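Ribonucleoside-diphosphate reductase (Pseudomonas aeruginosa, PDB 5IM3) probably catalyses the reduction of ribonucleoside diphosphates to the deoxyribonucleotides needed for DNA synthesis and binds dATP at ATP-cone and barrel sites. Local coordinates at residues Leu454-Glu462 with Trp501-Leu512. Sequence-based numbering, arbitrary orientation.
Sequences LETWHLDIE and WTLFSPSDVPDL
The carbonyl oxygen of W457 receives the backbone N-H of F504, with N and O 2.8 Å apart, and the CA-H of L503 makes a second, bent contact with this oxygen, CA to O 3.1 Å. A weak return bond from the amide of L459 to the F504 carbonyl completes a single beta bridge between H458 and F504. One residue earlier, the indole NE1 of W501 reaches the carbonyl O of T456 at 3.0 Å. The hydrogen bond is almost straight, 172° at the hydrogen, and the oxygen lies in the indole plane, yet the donor stands above the carbonyl plane, away from the usual lone-pair direction.

W457 suits its place because a broad indole can meet F504, P506, V509 and L512 at once. Its CG sits between the backbone N and the carbonyl carbon (chi1 51°), which swings the ring towards them. CD1 of L512 makes a CH-pi contact over the six-membered ring, 4.3 Å from its centroid, while CB of E455 lies against the opposite face. The F504 carbonyl and P506 line the edge, and CG2 of V509 comes to 3.8 Å from CZ3. W457 NE1 gives a weak hydrogen bond to OE2 of E455, which also forms a salt bridge with K566.

Beyond the bridge, CB of L503 packs on CD2 of L459. Leucine suits position 503 because both its methyls reach CG2 of I461, whose side chain crosses it at about a right angle. Histidine suits 458 because its two ring nitrogens, ND1 accepting the D460 amide and NE2 bonding the V409 carbonyl, hold the imidazole against CD and CG of P506.

The T456, W457 and F504 carbonyls thus accept bonds across a mostly apolar contact, the last weakly, tying the end of barrel strand 450-455 to strand 500-504 near the dATP site containing D380 and R410.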
loop_
_atom_site.group_PDB
_atom_site.type_symbol
_atom_site.label_atom_id
_atom_site.label_comp_id
_atom_site.label_asym_id
_atom_site.label_seq_id
_atom_site.Cartn_x
_atom_site.Cartn_y
_atom_site.Cartn_z
ATOM N N LEU A 454 21.083 20.120 -19.599
ATOM C CA LEU A 454 20.979 21.267 -18.704
ATOM C C LEU A 454 21.917 21.077 -17.520
ATOM O O LEU A 454 21.989 19.989 -16.946
ATOM C CB LEU A 454 19.546 21.463 -18.207
ATOM C CG LEU A 454 19.248 22.861 -17.672
ATOM C CD1 LEU A 454 19.182 23.864 -18.815
ATOM C CD2 LEU A 454 17.958 22.867 -16.868
ATOM N N GLU A 455 22.630 22.141 -17.160
ATOM C CA GLU A 455 23.580 22.086 -16.060
ATOM C C GLU A 455 22.846 22.167 -14.721
ATOM O O GLU A 455 21.764 22.753 -14.618
ATOM C CB GLU A 455 24.604 23.215 -16.195
ATOM C CG GLU A 455 25.915 22.973 -15.464
ATOM C CD GLU A 455 27.051 23.826 -15.997
ATOM O OE1 GLU A 455 27.069 24.109 -17.217
ATOM O OE2 GLU A 455 27.931 24.210 -15.201
ATOM N N THR A 456 23.454 21.570 -13.688
ATOM C CA THR A 456 22.725 21.228 -12.466
ATOM C C THR A 456 22.408 22.429 -11.574
ATOM O O THR A 456 21.540 22.314 -10.701
ATOM C CB THR A 456 23.516 20.190 -11.663
ATOM O OG1 THR A 456 23.995 19.168 -12.546
ATOM C CG2 THR A 456 22.632 19.544 -10.609
ATOM N N TRP A 457 23.080 23.562 -11.758
ATOM C CA TRP A 457 22.743 24.776 -11.023
ATOM C C TRP A 457 21.690 25.623 -11.733
ATOM O O TRP A 457 21.261 26.643 -11.182
ATOM C CB TRP A 457 23.997 25.625 -10.776
ATOM C CG TRP A 457 24.816 25.898 -12.006
ATOM C CD1 TRP A 457 25.977 25.279 -12.370
ATOM C CD2 TRP A 457 24.539 26.862 -13.032
ATOM N NE1 TRP A 457 26.440 25.795 -13.552
ATOM C CE2 TRP A 457 25.575 26.766 -13.983
ATOM C CE3 TRP A 457 23.517 27.791 -13.239
ATOM C CZ2 TRP A 457 25.619 27.566 -15.122
ATOM C CZ3 TRP A 457 23.563 28.588 -14.375
ATOM C CH2 TRP A 457 24.607 28.470 -15.299
ATOM N N HIS A 458 21.270 25.229 -12.933
ATOM C CA HIS A 458 20.287 25.999 -13.681
ATOM C C HIS A 458 18.969 26.061 -12.918
ATOM O O HIS A 458 18.483 25.052 -12.402
ATOM C CB HIS A 458 20.077 25.366 -15.056
ATOM C CG HIS A 458 19.404 26.262 -16.049
ATOM N ND1 HIS A 458 18.046 26.496 -16.042
ATOM C CD2 HIS A 458 19.899 26.959 -17.098
ATOM C CE1 HIS A 458 17.735 27.308 -17.037
ATOM N NE2 HIS A 458 18.842 27.602 -17.694
ATOM N N LEU A 459 18.383 27.257 -12.856
ATOM C CA LEU A 459 17.205 27.461 -12.021
ATOM C C LEU A 459 15.989 26.674 -12.495
ATOM O O LEU A 459 15.066 26.455 -11.704
ATOM C CB LEU A 459 16.864 28.949 -11.947
ATOM C CG LEU A 459 17.037 29.553 -10.556
ATOM C CD1 LEU A 459 16.779 31.043 -10.609
ATOM C CD2 LEU A 459 16.103 28.885 -9.560
ATOM N N ASP A 460 15.964 26.236 -13.751
ATOM C CA ASP A 460 14.871 25.413 -14.249
ATOM C C ASP A 460 15.128 23.919 -14.060
ATOM O O ASP A 460 14.348 23.102 -14.560
ATOM C CB ASP A 460 14.615 25.710 -15.732
ATOM C CG ASP A 460 14.106 27.124 -15.970
ATOM O OD1 ASP A 460 13.474 27.704 -15.063
ATOM O OD2 ASP A 460 14.336 27.649 -17.078
ATOM N N ILE A 461 16.178 23.544 -13.324
ATOM C CA ILE A 461 16.593 22.143 -13.286
ATOM C C ILE A 461 15.485 21.255 -12.733
ATOM O O ILE A 461 15.280 20.134 -13.210
ATOM C CB ILE A 461 17.898 21.982 -12.478
ATOM C CG1 ILE A 461 18.422 20.545 -12.589
ATOM C CG2 ILE A 461 17.687 22.341 -11.010
ATOM C CD1 ILE A 461 18.805 20.137 -14.003
ATOM N N GLU A 462 14.753 21.734 -11.720
ATOM C CA GLU A 462 13.741 20.895 -11.083
ATOM C C GLU A 462 12.615 20.554 -12.053
ATOM O O GLU A 462 12.177 19.401 -12.129
ATOM C CB GLU A 462 13.195 21.587 -9.830
ATOM C CG GLU A 462 14.217 21.701 -8.708
ATOM C CD GLU A 462 13.745 22.566 -7.557
ATOM O OE1 GLU A 462 13.242 23.682 -7.814
ATOM O OE2 GLU A 462 13.874 22.130 -6.393
ATOM N N TRP A 501 23.563 23.599 -2.208
ATOM C CA TRP A 501 23.681 23.795 -3.647
ATOM C C TRP A 501 22.727 24.907 -4.050
ATOM O O TRP A 501 21.540 24.854 -3.712
ATOM C CB TRP A 501 23.363 22.493 -4.395
ATOM C CG TRP A 501 23.507 22.565 -5.885
ATOM C CD1 TRP A 501 22.505 22.511 -6.809
ATOM C CD2 TRP A 501 24.728 22.694 -6.626
ATOM N NE1 TRP A 501 23.025 22.599 -8.078
ATOM C CE2 TRP A 501 24.387 22.711 -7.994
ATOM C CE3 TRP A 501 26.075 22.796 -6.268
ATOM C CZ2 TRP A 501 25.343 22.828 -9.002
ATOM C CZ3 TRP A 501 27.026 22.912 -7.273
ATOM C CH2 TRP A 501 26.654 22.927 -8.622
ATOM N N THR A 502 23.241 25.907 -4.759
ATOM C CA THR A 502 22.472 27.092 -5.117
ATOM C C THR A 502 22.156 27.082 -6.607
ATOM O O THR A 502 23.041 26.846 -7.436
ATOM C CB THR A 502 23.231 28.371 -4.751
ATOM O OG1 THR A 502 23.528 28.366 -3.350
ATOM C CG2 THR A 502 22.399 29.604 -5.082
ATOM N N LEU A 503 20.897 27.345 -6.940
ATOM C CA LEU A 503 20.455 27.444 -8.321
ATOM C C LEU A 503 20.463 28.903 -8.765
ATOM O O LEU A 503 20.046 29.793 -8.018
ATOM C CB LEU A 503 19.053 26.850 -8.491
ATOM C CG LEU A 503 18.830 25.468 -7.869
ATOM C CD1 LEU A 503 17.436 24.947 -8.191
ATOM C CD2 LEU A 503 19.888 24.486 -8.339
ATOM N N PHE A 504 20.951 29.138 -9.982
ATOM C CA PHE A 504 21.050 30.471 -10.555
ATOM C C PHE A 504 20.432 30.476 -11.945
ATOM O O PHE A 504 20.340 29.442 -12.611
ATOM C CB PHE A 504 22.506 30.947 -10.684
ATOM C CG PHE A 504 23.259 31.004 -9.389
ATOM C CD1 PHE A 504 23.093 32.069 -8.520
ATOM C CD2 PHE A 504 24.164 30.011 -9.057
ATOM C CE1 PHE A 504 23.801 32.130 -7.336
ATOM C CE2 PHE A 504 24.872 30.063 -7.872
ATOM C CZ PHE A 504 24.694 31.126 -7.014
ATOM N N SER A 505 20.028 31.637 -12.375
ATOM C CA SER A 505 19.743 31.767 -13.799
ATOM C C SER A 505 21.022 32.127 -14.551
ATOM O O SER A 505 21.791 32.973 -14.089
ATOM C CB SER A 505 18.691 32.837 -14.056
ATOM O OG SER A 505 18.500 33.013 -15.450
ATOM N N PRO A 506 21.287 31.511 -15.705
ATOM C CA PRO A 506 22.553 31.799 -16.400
ATOM C C PRO A 506 22.729 33.262 -16.764
ATOM O O PRO A 506 23.871 33.723 -16.869
ATOM C CB PRO A 506 22.479 30.906 -17.649
ATOM C CG PRO A 506 21.042 30.598 -17.823
ATOM C CD PRO A 506 20.460 30.548 -16.448
ATOM N N SER A 507 21.640 34.014 -16.953
ATOM C CA SER A 507 21.766 35.427 -17.300
ATOM C C SER A 507 22.404 36.242 -16.181
ATOM O O SER A 507 22.985 37.296 -16.456
ATOM C CB SER A 507 20.399 36.012 -17.657
ATOM O OG SER A 507 19.452 35.771 -16.634
ATOM N N ASP A 508 22.308 35.786 -14.934
ATOM C CA ASP A 508 23.025 36.422 -13.838
ATOM C C ASP A 508 24.443 35.893 -13.668
ATOM O O ASP A 508 25.266 36.562 -13.033
ATOM C CB ASP A 508 22.266 36.231 -12.523
ATOM C CG ASP A 508 20.952 36.988 -12.489
ATOM O OD1 ASP A 508 20.950 38.204 -12.790
ATOM O OD2 ASP A 508 19.918 36.366 -12.168
ATOM N N VAL A 509 24.746 34.720 -14.214
ATOM C CA VAL A 509 26.062 34.106 -14.071
ATOM C C VAL A 509 26.507 33.596 -15.438
ATOM O O VAL A 509 26.777 32.397 -15.596
ATOM C CB VAL A 509 26.032 32.983 -13.021
ATOM C CG1 VAL A 509 25.793 33.570 -11.627
ATOM C CG2 VAL A 509 24.950 31.950 -13.350
ATOM N N PRO A 510 26.618 34.465 -16.447
ATOM C CA PRO A 510 26.819 33.977 -17.822
ATOM C C PRO A 510 28.160 33.306 -18.062
ATOM O O PRO A 510 28.323 32.665 -19.108
ATOM C CB PRO A 510 26.682 35.251 -18.669
ATOM C CG PRO A 510 27.000 36.377 -17.732
ATOM C CD PRO A 510 26.513 35.936 -16.385
ATOM N N ASP A 511 29.111 33.414 -17.139
ATOM C CA ASP A 511 30.440 32.854 -17.339
ATOM C C ASP A 511 30.591 31.439 -16.793
ATOM O O ASP A 511 31.570 30.768 -17.133
ATOM C CB ASP A 511 31.498 33.770 -16.703
ATOM C CG ASP A 511 31.177 34.129 -15.261
ATOM O OD1 ASP A 511 29.987 34.344 -14.948
ATOM O OD2 ASP A 511 32.116 34.198 -14.439
ATOM N N LEU A 512 29.640 30.956 -15.987
ATOM C CA LEU A 512 29.797 29.655 -15.336
ATOM C C LEU A 512 29.788 28.513 -16.342
ATOM O O LEU A 512 30.609 27.592 -16.257
ATOM C CB LEU A 512 28.688 29.440 -14.303
ATOM C CG LEU A 512 28.802 30.121 -12.938
ATOM C CD1 LEU A 512 27.682 29.632 -12.030
ATOM C CD2 LEU A 512 30.157 29.872 -12.284
#